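Local structure of 1,3,6,8-tetrahydroxynaphthalene synthase (Streptomyces coelicolor, 1U0M) at residues E69-F73 and A236-H240; R76-Y80 and F175-Y180; A84-P89 and L122-L126; L195-G199 and Y309-A313. The protein catalyses the iterative condensation of five malonyl-CoA units and cyclises the resulting pentaketide into 1,3,6,8-tetrahydroxynaphthalene, a step in melanin biosynthesis. One frame throughout, in Å; residues are numbered along the deposited sequence.

Contact 1 of 4, residues E69-F73 and A236-H240; sequences EHPGF and ATGFH
The tip of the hairpin formed by strands 230-235 and 238-243 meets the loop that leads into helix 73-99. Phe73, with helical backbone angles (-60/-39), is the first residue after the N-cap Gly72, and its CA lies 5.2 Å from that of Gly238. Ala236 (-63/-23) and Thr237 (-86/-6) have the angles of a type I turn; Gly238 follows at 116/-145, a conformation that calls for glycine. With chi1 at t, Phe73 sets its ring face against Gly238 CA, which sits 3.7 Å from the ring centroid in a CH-pi contact. The edge of Phe73 points at the face of Phe239 (chi1 m), centroids 5.4 Å apart, planes at 59°, Phe73 CZ 4.1 Å from Phe239 CZ. The His70 ring (chi1 t) turns its edge to the turn carbonyl, CE1 3.0 Å and NE2 3.2 Å from Thr237 O. Phe73 CB makes a van der Waals contact with the Ala236 carbonyl O at 3.6 Å. Phe239 stacks on Tyr232 and on Phe117 of the second subunit, placing the contact at the dimer interface. The chemistry implies a join held chiefly by rings, its closeness dependent on glycine, since a CB on Gly238 would lie 3.3 Å from Phe73 CD2.

Contact 2 of 4, residues R76-Y80 and F175-Y180; sequences RNKVY and FCSLCY
One carbonyl takes both terminal nitrogens of an arginine here. Residues 76-80 form a turn of helix 73-99 (Tyr80 N to Arg76 O, 3.0 Å); residues 175-180 leave strand 167-175 through a 3-10 turn, with Leu178 N bonded to Phe175 O at 2.9 Å and Cys179 N to Cys176 O at 2.9 Å. CA atoms pair Arg76 with Leu178 (6.2 Å) and Tyr80 with Phe175 (7.1 Å). Arg76 donates from NH1 (3.0 Å) and NH2 (2.8 Å) to Tyr180 O, its guanidinium face over Leu178 C. Other polar ends are satisfied outside the pair: Tyr80 OH by Ser113, Ser177 OG by Asp198, Tyr180 OH by Arg36. Between them the surfaces are apolar. Leu178 (chi1 m, chi2 m) puts CD1 3.9 Å from Arg76 CG and 4.2 Å from Val79 CG1, while Tyr80 (chi1 t) sets CD2 3.4 Å from Phe175 CD1, the rings at an oblique 71°. The arrangement belongs to the thiolase fold: a helix beside its central sheet, tied to the loop that follows a sheet strand.

Contact 3 of 4, residues A84-P89 and L122-L126; sequences AKSRVP and LTAWL
In this thiolase-fold enzyme, two helices that both rest on the central mixed sheet cross here: segments 84-89 and 122-126 approach to 11.4 Å between axes, at a signed angle of -65°. CA atoms pair Lys85 with Leu122 (7.9 Å) and Pro89 with Leu126 (7.7 Å). Helix 84-89 is kinked at Pro89, whose N makes no bond to the preceding turn. Leu122 (chi1 -117°, chi2 t) comes first, its CD1 4.0 Å from Ala84 CB and 3.9 Å from Val88 CG2, its CD2 3.9 Å from Lys85 CG; strand 108-112 lies beneath it through Tyr111, as strand 167-175 lies beneath Ala84 and Val88. One turn later Trp125 (chi1 t, chi2 84°) lays its indole between the helices, with Pro89 CG at the ring edge, 4.1 Å from CZ3 of Trp125. The extended Lys85 side chain runs over the indole face, CE 3.3 Å and NZ 4.1 Å from the centroid of Trp125's five-membered ring, CH-pi and cation-pi respectively. Leu126, with chi1 m and chi2 t, closes the interface: its N bonds to Leu122 O at 2.8 Å, and its CD2 is 4.3 Å from Val88 CG1.

Contact 4 of 4, residues L195-G199 and Y309-A313; sequences LFGDG and YGNIA
Two backbone hydrogen bonds join the segments: Asn311 N to Leu195 O at 2.7 Å and Gly197 N to Asn311 O at 2.9 Å. Together they make a single bridge of parallel pattern, with Phe196 CA 4.3 Å from Asn311 CA and Gly197 CA 5.0 Å from Ile312 CA. A water donates to Asp198 O (3.1 Å) and Tyr309 O (2.6 Å). Asn311 (chi1 t) closes an Asx turn, its OD1 accepting from Ala313 N at 2.9 Å. Packing follows: Asn311 CB lies 4.2 Å from the Phe196 ring centroid, off-centre (chi1 m for Phe196), and Ile312 CG2 is 4.0 Å from Asp198 C. Gly310 turns with positive phi (90/-166); a CB there would lie 2.7 Å from Leu195 O, and one on Gly197 2.4 Å from Tyr309 O, leaving no room for side chains. The bridge thus holds the backbone that presents Asn311 beside Cys146, the probable nucleophile (about 4 Å between side chains), consistent with Asn311 being the asparagine of the Cys-His-Asn triad and Phe196 one of the two gatekeeper phenylalanines of chalcone synthases.

Contacts 1, 2 and 3 share helix 73-99 in sequence order: contact 1 takes its first residue, contact 2 the next turn and contact 3 the kinked stretch further on. Contacts 1 and 2 lie 8 Å apart between centres; contacts 2 and 3 lie 15 Å apart and meet where Phe175 CE1 is 3.6 Å from Ala84 N. The centres of contacts 2 and 4 are about 13 Å apart, linked by the probable Ser177 OG to Asp198 OD2 hydrogen bond (2.6 Å); strands 167-175 and 198-206 are sheet neighbours. Contact 1 touches 2 and 2 touches 4, linking the dimer interface to the region around Cys146. Contacts 2 and 3 close before 4 opens; contacts 1 and 4, their segments alternating, join the N- and C-terminal halves.

Contact 1 of 4, residues E69-F73 and A236-H240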
loop_
_atom_site.group_PDB
_atom_site.type_symbol
_atom_site.label_atom_id
_atom_site.label_comp_id
_atom_site.label_asym_id
_atom_site.label_seq_id
_atom_site.Cartn_x
_atom_site.Cartn_y
_atom_site.Cartn_z
ATOM N N GLU A 69 -3.768 6.909 -27.380
ATOM C CA GLU A 69 -4.106 8.292 -27.081
ATOM C C GLU A 69 -3.951 8.545 -25.588
ATOM O O GLU A 69 -4.114 7.640 -24.764
ATOM C CB GLU A 69 -5.556 8.589 -27.485
ATOM C CG GLU A 69 -5.844 8.417 -28.961
ATOM C CD GLU A 69 -5.035 9.366 -29.831
ATOM O OE1 GLU A 69 -5.083 9.229 -31.077
ATOM O OE2 GLU A 69 -4.356 10.254 -29.272
ATOM N N HIS A 70 -3.620 9.775 -25.232
ATOM C CA HIS A 70 -3.500 10.103 -23.826
ATOM C C HIS A 70 -4.476 11.232 -23.519
ATOM O O HIS A 70 -4.197 12.396 -23.792
ATOM C CB HIS A 70 -2.066 10.501 -23.469
ATOM C CG HIS A 70 -1.810 10.531 -21.995
ATOM N ND1 HIS A 70 -0.566 10.303 -21.448
ATOM C CD2 HIS A 70 -2.638 10.787 -20.954
ATOM C CE1 HIS A 70 -0.637 10.418 -20.134
ATOM N NE2 HIS A 70 -1.884 10.713 -19.809
ATOM N N PRO A 71 -5.658 10.881 -22.975
ATOM C CA PRO A 71 -6.740 11.805 -22.605
ATOM C C PRO A 71 -6.495 12.497 -21.275
ATOM O O PRO A 71 -7.372 13.193 -20.757
ATOM C CB PRO A 71 -7.954 10.888 -22.537
ATOM C CG PRO A 71 -7.346 9.633 -21.938
ATOM C CD PRO A 71 -6.074 9.481 -22.761
ATOM N N GLY A 72 -5.301 12.297 -20.725
ATOM C CA GLY A 72 -4.956 12.882 -19.445
ATOM C C GLY A 72 -5.030 11.833 -18.344
ATOM O O GLY A 72 -5.771 10.850 -18.452
ATOM N N PHE A 73 -4.269 12.054 -17.281
ATOM C CA PHE A 73 -4.204 11.140 -16.135
ATOM C C PHE A 73 -5.579 10.969 -15.469
ATOM O O PHE A 73 -5.935 9.869 -15.040
ATOM C CB PHE A 73 -3.172 11.698 -15.137
ATOM C CG PHE A 73 -2.895 10.810 -13.958
ATOM C CD1 PHE A 73 -2.486 11.372 -12.746
ATOM C CD2 PHE A 73 -3.008 9.429 -14.048
ATOM C CE1 PHE A 73 -2.198 10.577 -11.648
ATOM C CE2 PHE A 73 -2.724 8.627 -12.952
ATOM C CZ PHE A 73 -2.316 9.202 -11.749
ATOM N N ALA A 236 2.301 15.196 -14.120
ATOM C CA ALA A 236 0.939 15.607 -14.385
ATOM C C ALA A 236 0.306 14.635 -15.381
ATOM O O ALA A 236 -0.910 14.510 -15.438
ATOM C CB ALA A 236 0.938 17.007 -14.948
ATOM N N THR A 237 1.145 13.951 -16.164
ATOM C CA THR A 237 0.682 12.994 -17.168
ATOM C C THR A 237 0.468 11.608 -16.572
ATOM O O THR A 237 -0.016 10.683 -17.234
ATOM C CB THR A 237 1.695 12.880 -18.326
ATOM O OG1 THR A 237 3.002 13.156 -17.829
ATOM C CG2 THR A 237 1.371 13.861 -19.437
ATOM N N GLY A 238 0.846 11.454 -15.312
ATOM C CA GLY A 238 0.656 10.177 -14.666
ATOM C C GLY A 238 1.951 9.521 -14.266
ATOM O O GLY A 238 2.909 10.194 -13.892
ATOM N N PHE A 239 1.977 8.198 -14.363
ATOM C CA PHE A 239 3.151 7.442 -13.980
ATOM C C PHE A 239 4.027 7.087 -15.168
ATOM O O PHE A 239 3.570 6.437 -16.116
ATOM C CB PHE A 239 2.730 6.161 -13.245
ATOM C CG PHE A 239 1.895 6.414 -12.022
ATOM C CD1 PHE A 239 2.114 7.545 -11.237
ATOM C CD2 PHE A 239 0.903 5.516 -11.639
ATOM C CE1 PHE A 239 1.359 7.775 -10.096
ATOM C CE2 PHE A 239 0.145 5.736 -10.502
ATOM C CZ PHE A 239 0.369 6.867 -9.725
ATOM N N HIS A 240 5.280 7.532 -15.105
ATOM C CA HIS A 240 6.267 7.254 -16.141
ATOM C C HIS A 240 7.229 6.203 -15.575
ATOM O O HIS A 240 7.953 6.449 -14.612
ATOM C CB HIS A 240 7.046 8.531 -16.519
ATOM C CG HIS A 240 6.210 9.581 -17.181
ATOM N ND1 HIS A 240 5.132 10.180 -16.559
ATOM C CD2 HIS A 240 6.316 10.170 -18.398
ATOM C CE1 HIS A 240 4.617 11.095 -17.362
ATOM N NE2 HIS A 240 5.316 11.108 -18.484
#

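Contact 2 of 4, residues R76-Y80 and F175-Y180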
loop_
_atom_site.group_PDB
_atom_site.type_symbol
_atom_site.label_atom_id
_atom_site.label_comp_id
_atom_site.label_asym_id
_atom_site.label_seq_id
_atom_site.Cartn_x
_atom_site.Cartn_y
_atom_site.Cartn_z
ATOM N N ARG A 76 -7.581 8.751 -17.764
ATOM C CA ARG A 76 -6.910 7.452 -17.754
ATOM C C ARG A 76 -7.295 6.739 -16.453
ATOM O O ARG A 76 -7.721 5.594 -16.459
ATOM C CB ARG A 76 -5.378 7.647 -17.794
ATOM C CG ARG A 76 -4.619 6.836 -18.854
ATOM C CD ARG A 76 -4.670 7.539 -20.184
ATOM N NE ARG A 76 -3.878 6.953 -21.270
ATOM C CZ ARG A 76 -2.547 6.822 -21.285
ATOM N NH1 ARG A 76 -1.805 7.206 -20.259
ATOM N NH2 ARG A 76 -1.941 6.370 -22.378
ATOM N N ASN A 77 -7.152 7.427 -15.326
ATOM C CA ASN A 77 -7.468 6.802 -14.049
ATOM C C ASN A 77 -8.958 6.455 -13.929
ATOM O O ASN A 77 -9.330 5.523 -13.208
ATOM C CB ASN A 77 -7.029 7.702 -12.896
ATOM C CG ASN A 77 -6.653 6.911 -11.668
ATOM O OD1 ASN A 77 -5.641 6.209 -11.657
ATOM N ND2 ASN A 77 -7.473 7.001 -10.629
ATOM N N LYS A 78 -9.806 7.210 -14.629
ATOM C CA LYS A 78 -11.240 6.927 -14.631
ATOM C C LYS A 78 -11.400 5.577 -15.339
ATOM O O LYS A 78 -12.118 4.697 -14.870
ATOM C CB LYS A 78 -12.017 8.005 -15.400
ATOM C CG LYS A 78 -12.940 8.866 -14.539
ATOM C CD LYS A 78 -12.181 9.979 -13.854
ATOM C CE LYS A 78 -12.075 11.193 -14.754
ATOM N NZ LYS A 78 -13.366 11.936 -14.860
ATOM N N VAL A 79 -10.715 5.406 -16.469
ATOM C CA VAL A 79 -10.798 4.133 -17.182
ATOM C C VAL A 79 -10.336 3.000 -16.266
ATOM O O VAL A 79 -10.913 1.912 -16.271
ATOM C CB VAL A 79 -9.918 4.118 -18.417
ATOM C CG1 VAL A 79 -10.033 2.770 -19.109
ATOM C CG2 VAL A 79 -10.307 5.259 -19.336
ATOM N N TYR A 80 -9.300 3.276 -15.473
ATOM C CA TYR A 80 -8.757 2.291 -14.555
ATOM C C TYR A 80 -9.814 1.755 -13.606
ATOM O O TYR A 80 -9.993 0.546 -13.532
ATOM C CB TYR A 80 -7.559 2.876 -13.781
ATOM C CG TYR A 80 -7.056 2.002 -12.641
ATOM C CD1 TYR A 80 -7.439 2.253 -11.322
ATOM C CD2 TYR A 80 -6.259 0.884 -12.888
ATOM C CE1 TYR A 80 -7.049 1.410 -10.283
ATOM C CE2 TYR A 80 -5.866 0.030 -11.856
ATOM C CZ TYR A 80 -6.266 0.300 -10.554
ATOM O OH TYR A 80 -5.893 -0.546 -9.526
ATOM N N PHE A 175 -3.331 -2.834 -15.243
ATOM C CA PHE A 175 -3.681 -2.299 -16.556
ATOM C C PHE A 175 -2.499 -1.434 -16.994
ATOM O O PHE A 175 -2.605 -0.196 -17.068
ATOM C CB PHE A 175 -4.942 -1.434 -16.441
ATOM C CG PHE A 175 -6.164 -2.177 -15.958
ATOM C CD1 PHE A 175 -7.107 -1.535 -15.154
ATOM C CD2 PHE A 175 -6.396 -3.500 -16.335
ATOM C CE1 PHE A 175 -8.267 -2.195 -14.731
ATOM C CE2 PHE A 175 -7.555 -4.175 -15.917
ATOM C CZ PHE A 175 -8.492 -3.518 -15.114
ATOM N N CYS A 176 -1.384 -2.086 -17.318
ATOM C CA CYS A 176 -0.160 -1.362 -17.679
ATOM C C CYS A 176 -0.328 -0.453 -18.887
ATOM O O CYS A 176 0.375 0.536 -19.013
ATOM C CB CYS A 176 1.009 -2.339 -17.912
ATOM S SG CYS A 176 1.405 -3.418 -16.493
ATOM N N SER A 177 -1.255 -0.795 -19.770
ATOM C CA SER A 177 -1.505 0.008 -20.948
ATOM C C SER A 177 -1.948 1.408 -20.564
ATOM O O SER A 177 -1.813 2.336 -21.348
ATOM C CB SER A 177 -2.588 -0.638 -21.805
ATOM O OG SER A 177 -3.812 -0.692 -21.102
ATOM N N LEU A 178 -2.492 1.560 -19.361
ATOM C CA LEU A 178 -2.953 2.868 -18.901
ATOM C C LEU A 178 -1.815 3.737 -18.379
ATOM O O LEU A 178 -2.036 4.809 -17.831
ATOM C CB LEU A 178 -4.034 2.705 -17.829
ATOM C CG LEU A 178 -5.380 2.203 -18.382
ATOM C CD1 LEU A 178 -5.853 3.146 -19.492
ATOM C CD2 LEU A 178 -5.235 0.801 -18.954
ATOM N N CYS A 179 -0.592 3.260 -18.555
ATOM C CA CYS A 179 0.578 4.002 -18.134
ATOM C C CYS A 179 1.431 4.293 -19.352
ATOM O O CYS A 179 2.582 4.661 -19.230
ATOM C CB CYS A 179 1.368 3.220 -17.082
ATOM S SG CYS A 179 0.570 3.206 -15.446
ATOM N N TYR A 180 0.851 4.129 -20.537
ATOM C CA TYR A 180 1.569 4.414 -21.781
ATOM C C TYR A 180 1.743 5.928 -21.889
ATOM O O TYR A 180 0.764 6.671 -21.787
ATOM C CB TYR A 180 0.778 3.901 -22.990
ATOM C CG TYR A 180 1.342 4.368 -24.316
ATOM C CD1 TYR A 180 2.631 3.990 -24.730
ATOM C CD2 TYR A 180 0.618 5.232 -25.128
ATOM C CE1 TYR A 180 3.175 4.478 -25.919
ATOM C CE2 TYR A 180 1.148 5.722 -26.312
ATOM C CZ TYR A 180 2.425 5.347 -26.701
ATOM O OH TYR A 180 2.953 5.872 -27.853
#

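Contact 3 of 4, residues A84-P89 and L122-L126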
loop_
_atom_site.group_PDB
_atom_site.type_symbol
_atom_site.label_atom_id
_atom_site.label_comp_id
_atom_site.label_asym_id
_atom_site.label_seq_id
_atom_site.Cartn_x
_atom_site.Cartn_y
_atom_site.Cartn_z
ATOM N N ALA A 84 -11.744 -2.020 -13.724
ATOM C CA ALA A 84 -11.477 -2.902 -12.602
ATOM C C ALA A 84 -12.787 -3.329 -11.934
ATOM O O ALA A 84 -12.918 -4.448 -11.437
ATOM C CB ALA A 84 -10.589 -2.201 -11.601
ATOM N N LYS A 85 -13.757 -2.429 -11.914
ATOM C CA LYS A 85 -15.026 -2.761 -11.298
ATOM C C LYS A 85 -15.789 -3.767 -12.131
ATOM O O LYS A 85 -16.391 -4.682 -11.584
ATOM C CB LYS A 85 -15.851 -1.501 -11.065
ATOM C CG LYS A 85 -15.386 -0.761 -9.830
ATOM C CD LYS A 85 -16.213 0.471 -9.543
ATOM C CE LYS A 85 -15.821 1.077 -8.208
ATOM N NZ LYS A 85 -16.231 2.496 -8.131
ATOM N N SER A 86 -15.736 -3.622 -13.451
ATOM C CA SER A 86 -16.425 -4.558 -14.335
ATOM C C SER A 86 -15.665 -5.856 -14.617
ATOM O O SER A 86 -16.226 -6.774 -15.212
ATOM C CB SER A 86 -16.774 -3.883 -15.666
ATOM O OG SER A 86 -15.645 -3.264 -16.246
ATOM N N ARG A 87 -14.409 -5.961 -14.184
ATOM C CA ARG A 87 -13.650 -7.180 -14.455
ATOM C C ARG A 87 -13.178 -7.977 -13.233
ATOM O O ARG A 87 -13.203 -9.206 -13.239
ATOM C CB ARG A 87 -12.428 -6.859 -15.327
ATOM C CG ARG A 87 -12.735 -6.258 -16.688
ATOM C CD ARG A 87 -11.440 -5.972 -17.427
ATOM N NE ARG A 87 -11.636 -5.220 -18.662
ATOM C CZ ARG A 87 -11.920 -5.769 -19.835
ATOM N NH1 ARG A 87 -12.045 -7.088 -19.938
ATOM N NH2 ARG A 87 -12.057 -4.999 -20.911
ATOM N N VAL A 88 -12.747 -7.286 -12.185
ATOM C CA VAL A 88 -12.232 -7.969 -11.005
ATOM C C VAL A 88 -13.162 -9.022 -10.384
ATOM O O VAL A 88 -12.747 -10.156 -10.155
ATOM C CB VAL A 88 -11.792 -6.939 -9.934
ATOM C CG1 VAL A 88 -11.262 -7.649 -8.708
ATOM C CG2 VAL A 88 -10.704 -6.038 -10.505
ATOM N N PRO A 89 -14.426 -8.663 -10.111
ATOM C CA PRO A 89 -15.421 -9.567 -9.513
ATOM C C PRO A 89 -15.416 -11.023 -10.011
ATOM O O PRO A 89 -15.258 -11.965 -9.221
ATOM C CB PRO A 89 -16.732 -8.858 -9.812
ATOM C CG PRO A 89 -16.348 -7.426 -9.639
ATOM C CD PRO A 89 -15.031 -7.346 -10.389
ATOM N N LEU A 122 -9.879 -0.464 -4.252
ATOM C CA LEU A 122 -11.046 -1.255 -4.638
ATOM C C LEU A 122 -11.586 -2.149 -3.517
ATOM O O LEU A 122 -12.755 -2.510 -3.532
ATOM C CB LEU A 122 -10.720 -2.137 -5.854
ATOM C CG LEU A 122 -11.477 -1.924 -7.172
ATOM C CD1 LEU A 122 -11.541 -3.261 -7.898
ATOM C CD2 LEU A 122 -12.889 -1.412 -6.940
ATOM N N THR A 123 -10.740 -2.509 -2.558
ATOM C CA THR A 123 -11.161 -3.373 -1.461
ATOM C C THR A 123 -12.487 -2.964 -0.821
ATOM O O THR A 123 -13.350 -3.806 -0.588
ATOM C CB THR A 123 -10.114 -3.420 -0.349
ATOM O OG1 THR A 123 -9.845 -2.084 0.097
ATOM C CG2 THR A 123 -8.832 -4.098 -0.839
ATOM N N ALA A 124 -12.643 -1.677 -0.526
ATOM C CA ALA A 124 -13.870 -1.180 0.082
ATOM C C ALA A 124 -15.085 -1.486 -0.788
ATOM O O ALA A 124 -16.092 -2.003 -0.300
ATOM C CB ALA A 124 -13.768 0.309 0.307
ATOM N N TRP A 125 -14.986 -1.157 -2.073
ATOM C CA TRP A 125 -16.074 -1.381 -3.023
ATOM C C TRP A 125 -16.315 -2.878 -3.206
ATOM O O TRP A 125 -17.437 -3.302 -3.452
ATOM C CB TRP A 125 -15.732 -0.735 -4.365
ATOM C CG TRP A 125 -16.795 -0.856 -5.421
ATOM C CD1 TRP A 125 -17.884 -0.045 -5.594
ATOM C CD2 TRP A 125 -16.847 -1.826 -6.476
ATOM N NE1 TRP A 125 -18.606 -0.450 -6.694
ATOM C CE2 TRP A 125 -17.990 -1.543 -7.251
ATOM C CE3 TRP A 125 -16.036 -2.909 -6.839
ATOM C CZ2 TRP A 125 -18.340 -2.301 -8.370
ATOM C CZ3 TRP A 125 -16.384 -3.664 -7.953
ATOM C CH2 TRP A 125 -17.527 -3.358 -8.703
ATOM N N LEU A 126 -15.260 -3.671 -3.071
ATOM C CA LEU A 126 -15.363 -5.118 -3.207
ATOM C C LEU A 126 -16.110 -5.739 -2.032
ATOM O O LEU A 126 -16.924 -6.636 -2.216
ATOM C CB LEU A 126 -13.973 -5.747 -3.315
ATOM C CG LEU A 126 -13.253 -5.682 -4.662
ATOM C CD1 LEU A 126 -11.827 -6.227 -4.513
ATOM C CD2 LEU A 126 -14.033 -6.495 -5.685
#

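Contact 4 of 4, residues L195-G199 and Y309-A313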
loop_
_atom_site.group_PDB
_atom_site.type_symbol
_atom_site.label_atom_id
_atom_site.label_comp_id
_atom_site.label_asym_id
_atom_site.label_seq_id
_atom_site.Cartn_x
_atom_site.Cartn_y
_atom_site.Cartn_z
ATOM N N LEU A 195 6.595 -4.640 -24.091
ATOM C CA LEU A 195 6.632 -5.689 -23.070
ATOM C C LEU A 195 5.462 -5.838 -22.087
ATOM O O LEU A 195 5.001 -6.950 -21.830
ATOM C CB LEU A 195 7.931 -5.499 -22.283
ATOM C CG LEU A 195 8.322 -6.424 -21.148
ATOM C CD1 LEU A 195 8.293 -7.867 -21.620
ATOM C CD2 LEU A 195 9.720 -6.036 -20.669
ATOM N N PHE A 196 4.990 -4.736 -21.516
ATOM C CA PHE A 196 3.910 -4.816 -20.534
ATOM C C PHE A 196 2.518 -4.966 -21.102
ATOM O O PHE A 196 2.215 -4.414 -22.151
ATOM C CB PHE A 196 3.935 -3.604 -19.613
ATOM C CG PHE A 196 5.168 -3.508 -18.779
ATOM C CD1 PHE A 196 6.331 -2.950 -19.303
ATOM C CD2 PHE A 196 5.183 -4.006 -17.485
ATOM C CE1 PHE A 196 7.497 -2.894 -18.548
ATOM C CE2 PHE A 196 6.349 -3.959 -16.716
ATOM C CZ PHE A 196 7.510 -3.404 -17.248
ATOM N N GLY A 197 1.680 -5.712 -20.384
ATOM C CA GLY A 197 0.301 -5.937 -20.801
ATOM C C GLY A 197 -0.671 -5.771 -19.640
ATOM O O GLY A 197 -0.277 -5.384 -18.529
ATOM N N ASP A 198 -1.951 -6.034 -19.895
ATOM C CA ASP A 198 -2.963 -5.926 -18.848
ATOM C C ASP A 198 -3.458 -7.325 -18.428
ATOM O O ASP A 198 -3.674 -8.200 -19.264
ATOM C CB ASP A 198 -4.151 -5.086 -19.315
ATOM C CG ASP A 198 -3.750 -3.695 -19.800
ATOM O OD1 ASP A 198 -2.656 -3.187 -19.465
ATOM O OD2 ASP A 198 -4.558 -3.101 -20.520
ATOM N N GLY A 199 -3.625 -7.526 -17.125
ATOM C CA GLY A 199 -4.079 -8.816 -16.620
ATOM C C GLY A 199 -4.567 -8.719 -15.186
ATOM O O GLY A 199 -4.161 -7.826 -14.441
ATOM N N TYR A 309 0.955 -13.170 -22.535
ATOM C CA TYR A 309 0.317 -12.010 -21.928
ATOM C C TYR A 309 1.242 -10.805 -21.848
ATOM O O TYR A 309 0.791 -9.662 -21.797
ATOM C CB TYR A 309 -0.168 -12.376 -20.514
ATOM C CG TYR A 309 -1.254 -13.437 -20.470
ATOM C CD1 TYR A 309 -1.513 -14.151 -19.298
ATOM C CD2 TYR A 309 -2.038 -13.712 -21.591
ATOM C CE1 TYR A 309 -2.529 -15.111 -19.243
ATOM C CE2 TYR A 309 -3.054 -14.664 -21.551
ATOM C CZ TYR A 309 -3.295 -15.359 -20.377
ATOM O OH TYR A 309 -4.305 -16.293 -20.337
ATOM N N GLY A 310 2.540 -11.068 -21.847
ATOM C CA GLY A 310 3.500 -9.992 -21.735
ATOM C C GLY A 310 3.745 -9.821 -20.257
ATOM O O GLY A 310 3.382 -10.685 -19.461
ATOM N N ASN A 311 4.360 -8.716 -19.870
ATOM C CA ASN A 311 4.609 -8.488 -18.464
ATOM C C ASN A 311 3.382 -7.832 -17.855
ATOM O O ASN A 311 3.107 -6.653 -18.095
ATOM C CB ASN A 311 5.812 -7.582 -18.269
ATOM C CG ASN A 311 6.279 -7.570 -16.849
ATOM O OD1 ASN A 311 5.464 -7.644 -15.914
ATOM N ND2 ASN A 311 7.593 -7.474 -16.657
ATOM N N ILE A 312 2.645 -8.605 -17.065
ATOM C CA ILE A 312 1.447 -8.106 -16.431
ATOM C C ILE A 312 1.703 -7.818 -14.953
ATOM O O ILE A 312 0.845 -8.056 -14.096
ATOM C CB ILE A 312 0.295 -9.103 -16.601
ATOM C CG1 ILE A 312 0.655 -10.458 -15.990
ATOM C CG2 ILE A 312 0.043 -9.323 -18.065
ATOM C CD1 ILE A 312 -0.463 -11.450 -16.057
ATOM N N ALA A 313 2.897 -7.295 -14.680
ATOM C CA ALA A 313 3.330 -6.924 -13.341
ATOM C C ALA A 313 3.054 -7.952 -12.253
ATOM O O ALA A 313 3.317 -9.137 -12.423
ATOM C CB ALA A 313 2.714 -5.587 -12.949
HETATM O O HOH W 1 -1.733 -9.478 -21.300
#